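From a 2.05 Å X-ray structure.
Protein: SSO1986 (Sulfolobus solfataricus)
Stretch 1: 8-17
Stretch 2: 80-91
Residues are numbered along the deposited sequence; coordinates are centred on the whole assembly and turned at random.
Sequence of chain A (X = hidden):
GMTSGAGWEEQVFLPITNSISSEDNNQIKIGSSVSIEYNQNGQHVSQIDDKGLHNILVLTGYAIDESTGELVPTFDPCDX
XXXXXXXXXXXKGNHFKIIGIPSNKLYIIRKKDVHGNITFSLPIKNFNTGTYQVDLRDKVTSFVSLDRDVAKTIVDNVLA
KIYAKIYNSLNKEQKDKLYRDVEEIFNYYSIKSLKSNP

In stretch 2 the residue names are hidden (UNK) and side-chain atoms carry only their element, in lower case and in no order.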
# COMPACT_ATOMS: atom_id res chain seq x y z
N TRP A 8 -15.53 -17.63 -4.88
CA TRP A 8 -16.13 -16.49 -4.13
C TRP A 8 -16.81 -15.51 -5.08
O TRP A 8 -16.24 -15.15 -6.13
CB TRP A 8 -15.06 -15.74 -3.32
CG TRP A 8 -14.65 -16.42 -2.06
CD1 TRP A 8 -13.47 -17.06 -1.82
CD2 TRP A 8 -15.42 -16.52 -0.85
NE1 TRP A 8 -13.45 -17.56 -0.53
CE2 TRP A 8 -14.64 -17.24 0.08
CE3 TRP A 8 -16.70 -16.08 -0.47
CZ2 TRP A 8 -15.09 -17.54 1.38
CZ3 TRP A 8 -17.14 -16.37 0.82
CH2 TRP A 8 -16.34 -17.09 1.72
N GLU A 9 -18.01 -15.09 -4.73
CA GLU A 9 -18.63 -13.93 -5.35
C GLU A 9 -17.72 -12.71 -5.17
O GLU A 9 -16.96 -12.64 -4.20
CB GLU A 9 -19.99 -13.66 -4.72
CG GLU A 9 -21.01 -14.73 -5.07
CD GLU A 9 -22.36 -14.57 -4.37
OE1 GLU A 9 -22.48 -13.75 -3.43
OE2 GLU A 9 -23.31 -15.28 -4.78
N GLU A 10 -17.79 -11.76 -6.10
CA GLU A 10 -17.03 -10.51 -5.96
C GLU A 10 -17.41 -9.81 -4.65
O GLU A 10 -18.59 -9.76 -4.28
CB GLU A 10 -17.25 -9.57 -7.16
CG GLU A 10 -16.53 -10.03 -8.45
CD GLU A 10 -16.41 -8.93 -9.52
OE1 GLU A 10 -15.90 -9.25 -10.61
OE2 GLU A 10 -16.80 -7.77 -9.27
N GLN A 11 -16.41 -9.29 -3.96
CA GLN A 11 -16.62 -8.64 -2.66
C GLN A 11 -16.36 -7.14 -2.72
O GLN A 11 -15.76 -6.64 -3.66
CB GLN A 11 -15.71 -9.27 -1.60
CG GLN A 11 -15.82 -10.82 -1.58
CD GLN A 11 -17.01 -11.32 -0.77
OE1 GLN A 11 -17.15 -10.98 0.39
NE2 GLN A 11 -17.84 -12.17 -1.38
N VAL A 12 -16.85 -6.43 -1.71
CA VAL A 12 -16.54 -5.02 -1.51
C VAL A 12 -16.00 -4.86 -0.09
O VAL A 12 -16.49 -5.49 0.83
CB VAL A 12 -17.78 -4.10 -1.74
CG1 VAL A 12 -18.91 -4.44 -0.77
CG2 VAL A 12 -17.41 -2.63 -1.62
N PHE A 13 -14.95 -4.06 0.06
CA PHE A 13 -14.43 -3.69 1.39
C PHE A 13 -15.29 -2.62 1.99
O PHE A 13 -15.40 -1.50 1.45
CB PHE A 13 -12.98 -3.18 1.25
CG PHE A 13 -12.32 -2.79 2.55
CD1 PHE A 13 -11.93 -3.75 3.48
CD2 PHE A 13 -12.04 -1.45 2.83
CE1 PHE A 13 -11.28 -3.38 4.67
CE2 PHE A 13 -11.38 -1.07 4.03
CZ PHE A 13 -11.01 -2.02 4.93
N LEU A 14 -15.88 -2.94 3.13
CA LEU A 14 -16.70 -1.99 3.87
C LEU A 14 -15.84 -1.52 5.04
O LEU A 14 -15.64 -2.28 6.00
CB LEU A 14 -17.99 -2.68 4.34
CG LEU A 14 -19.11 -1.93 5.05
CD1 LEU A 14 -20.36 -2.82 5.11
CD2 LEU A 14 -18.75 -1.49 6.43
N PRO A 15 -15.30 -0.29 4.96
CA PRO A 15 -14.60 0.27 6.12
C PRO A 15 -15.53 0.44 7.31
O PRO A 15 -16.64 0.96 7.15
CB PRO A 15 -14.11 1.65 5.64
CG PRO A 15 -14.21 1.63 4.17
CD PRO A 15 -15.30 0.64 3.82
N ILE A 16 -15.09 0.00 8.49
CA ILE A 16 -15.86 0.22 9.71
C ILE A 16 -15.29 1.44 10.45
O ILE A 16 -14.21 1.35 11.07
CB ILE A 16 -15.85 -1.04 10.59
CG1 ILE A 16 -16.37 -2.24 9.79
CG2 ILE A 16 -16.68 -0.84 11.87
CD1 ILE A 16 -17.82 -2.14 9.36
N THR A 17 -15.98 2.57 10.36
CA THR A 17 -15.58 3.81 11.02
C THR A 17 -16.71 4.33 11.88
O THR A 17 -17.82 3.82 11.80
CB THR A 17 -15.25 4.93 10.02
OG1 THR A 17 -16.47 5.43 9.47
CG2 THR A 17 -14.34 4.46 8.91
N UNK A 80 -3.38 1.97 8.99
CA UNK A 80 -4.32 0.96 8.50
C UNK A 80 -5.76 1.40 8.67
O UNK A 80 -6.10 2.24 9.53
c UNK A 80 -4.11 -0.33 10.69
c UNK A 80 -5.27 -0.20 12.83
c UNK A 80 -2.91 -0.28 11.38
c UNK A 80 -4.13 -0.40 9.19
o UNK A 80 -3.98 -0.07 14.86
c UNK A 80 -4.05 -0.16 13.48
c UNK A 80 -5.29 -0.29 11.43
c UNK A 80 -2.88 -0.20 12.76
N UNK A 81 -6.61 0.79 7.85
CA UNK A 81 -8.05 0.85 8.06
C UNK A 81 -8.52 -0.61 8.01
O UNK A 81 -8.05 -1.37 7.18
c UNK A 81 -10.26 1.85 7.28
c UNK A 81 -8.07 3.10 6.90
c UNK A 81 -8.74 1.71 6.99
N UNK A 82 -9.40 -0.99 8.92
CA UNK A 82 -9.98 -2.33 8.91
C UNK A 82 -11.42 -2.28 8.41
O UNK A 82 -12.09 -1.24 8.49
c UNK A 82 -8.49 -3.66 12.26
c UNK A 82 -8.50 -3.01 10.90
c UNK A 82 -7.49 -3.01 13.19
n UNK A 82 -7.47 -3.70 14.52
c UNK A 82 -9.93 -2.95 10.31
N UNK A 83 -11.88 -3.40 7.86
CA UNK A 83 -13.23 -3.52 7.38
C UNK A 83 -13.61 -4.97 7.13
O UNK A 83 -12.82 -5.91 7.37
N UNK A 84 -14.84 -5.15 6.69
CA UNK A 84 -15.32 -6.48 6.38
C UNK A 84 -15.41 -6.58 4.88
O UNK A 84 -15.48 -5.55 4.18
c UNK A 84 -16.66 -6.82 7.06
c UNK A 84 -17.74 -5.78 6.74
c UNK A 84 -19.11 -6.19 7.23
c UNK A 84 -16.46 -6.95 8.58
N UNK A 85 -15.39 -7.81 4.39
CA UNK A 85 -15.57 -8.09 3.00
C UNK A 85 -16.90 -8.79 2.85
O UNK A 85 -17.15 -9.84 3.48
c UNK A 85 -14.45 -8.97 2.47
c UNK A 85 -13.07 -7.31 1.12
c UNK A 85 -13.08 -8.32 2.30
c UNK A 85 -12.02 -9.40 2.13
N UNK A 86 -17.77 -8.21 2.03
CA UNK A 86 -19.11 -8.72 1.84
C UNK A 86 -19.43 -8.74 0.36
O UNK A 86 -18.85 -7.98 -0.40
c UNK A 86 -21.18 -5.53 2.78
c UNK A 86 -20.18 -6.41 2.06
c UNK A 86 -20.15 -7.87 2.59
c UNK A 86 -19.85 -7.90 4.12
N UNK A 87 -20.34 -9.63 -0.05
CA UNK A 87 -20.81 -9.64 -1.43
C UNK A 87 -21.63 -8.39 -1.73
O UNK A 87 -22.65 -8.11 -1.08
c UNK A 87 -21.64 -10.89 -1.74
o UNK A 87 -22.25 -10.76 -3.00
N UNK A 88 -21.19 -7.66 -2.73
CA UNK A 88 -21.77 -6.35 -3.00
C UNK A 88 -20.90 -5.52 -3.91
O UNK A 88 -19.97 -6.03 -4.56
N UNK A 89 -21.20 -4.23 -3.97
CA UNK A 89 -20.48 -3.34 -4.87
C UNK A 89 -20.54 -1.89 -4.42
O UNK A 89 -21.46 -1.48 -3.72
c UNK A 89 -23.01 -3.38 -7.86
n UNK A 89 -23.36 -2.55 -10.20
c UNK A 89 -21.03 -3.49 -6.28
c UNK A 89 -22.47 -3.04 -6.45
c UNK A 89 -22.65 -2.32 -8.88
N UNK A 90 -19.56 -1.11 -4.87
CA UNK A 90 -19.54 0.32 -4.64
C UNK A 90 -20.50 0.95 -5.64
O UNK A 90 -20.30 0.83 -6.85
c UNK A 90 -18.06 2.37 -4.54
c UNK A 90 -17.19 0.16 -3.76
c UNK A 90 -15.73 0.38 -3.94
c UNK A 90 -18.10 0.86 -4.77
N UNK A 91 -21.57 1.56 -5.15
CA UNK A 91 -22.59 2.19 -6.01
C UNK A 91 -22.26 3.64 -6.33
O UNK A 91 -22.60 4.13 -7.41
c UNK A 91 -26.23 1.09 -5.17
c UNK A 91 -24.77 0.84 -5.52
c UNK A 91 -24.67 0.27 -6.92
c UNK A 91 -23.98 2.13 -5.36
O HOH W 1 -20.88 -9.91 -5.76
O HOH W 2 -11.64 0.29 10.92

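Position 80 carries one carbon followed by a six-carbon ring bearing an oxygen, out of reach of stretch 1; it is Tyr-80. At position 81 three carbons fork at the first, and one arm lies near the proline of the opposing strand: this is Val-81, with CG1 4.2 Å from Pro-15 CB. Position 82 has four carbons in a row ending in nitrogen, its CA-to-CB bond pointing away from stretch 1, hence Lys-82. Its backbone does the work, since Ile-16 N donates to Lys-82 O at 3.2 Å.

Position 83 has no side-chain atoms, and its CA lies 3.0 Å from Leu-14 O and its N 3.2 Å from Phe-13 CE1; it is Gly-83. A CB would lie about 2.3 Å from Leu-14 O, so the bare backbone leaves room for the phenylalanine ring and the carbonyl. Position 84 shows four carbons forked at the first, with one two-carbon arm, packed against Leu-14: Ile-84, whose CG1 is 3.9 Å from Leu-14 CB. Position 85 has four carbons forked at the second, lying on the same face as Phe-13; it is Leu-85. Its CD2 sits at the edge of the Phe-13 ring and 4.1 Å from Phe-13 CB.

Position 86 again has four carbons forked at the first, one arm being two carbons long, and touches both Val-12 and Leu-14. It is Ile-86, with CG1 3.7 Å from Val-12 CG1 and CD1 3.7 Å from Leu-14 CD1. Position 87 has one carbon and one oxygen, the oxygen close to the Glu-9 carboxylate; it is Ser-87, where OG lies 3.0 Å from Glu-9 OE1 and shares water 1 with Glu-10 O.

Position 88 has no side-chain atoms either, and its C lies 3.9 Å from Val-12 CG1; it is Gly-88. Position 89 has four carbons in a row ending in nitrogen, and its CA-to-CB bond points away from stretch 1; it is Lys-89. At position 90 four carbons fork at the first, one arm two carbons long, and reach Val-12: Ile-90, with CG1 3.5 Å from Val-12 CG2. Position 91, four carbons forked at the second and out of reach, is Leu-91.

The contact is an antiparallel ladder. Val-12 N to Ile-86 O and Leu-14 N to Ile-84 O, both 2.8 Å, are returned by Ile-86 N to Val-12 O at 3.2 Å and Ile-84 N to Leu-14 O at 3.1 Å. Val-12, Leu-14, Ile-84 and Ile-86 pack on one face; Phe-13 and Leu-85 occupy the other.

Stretch 2, residues 80-91: YVKGILISGKIL
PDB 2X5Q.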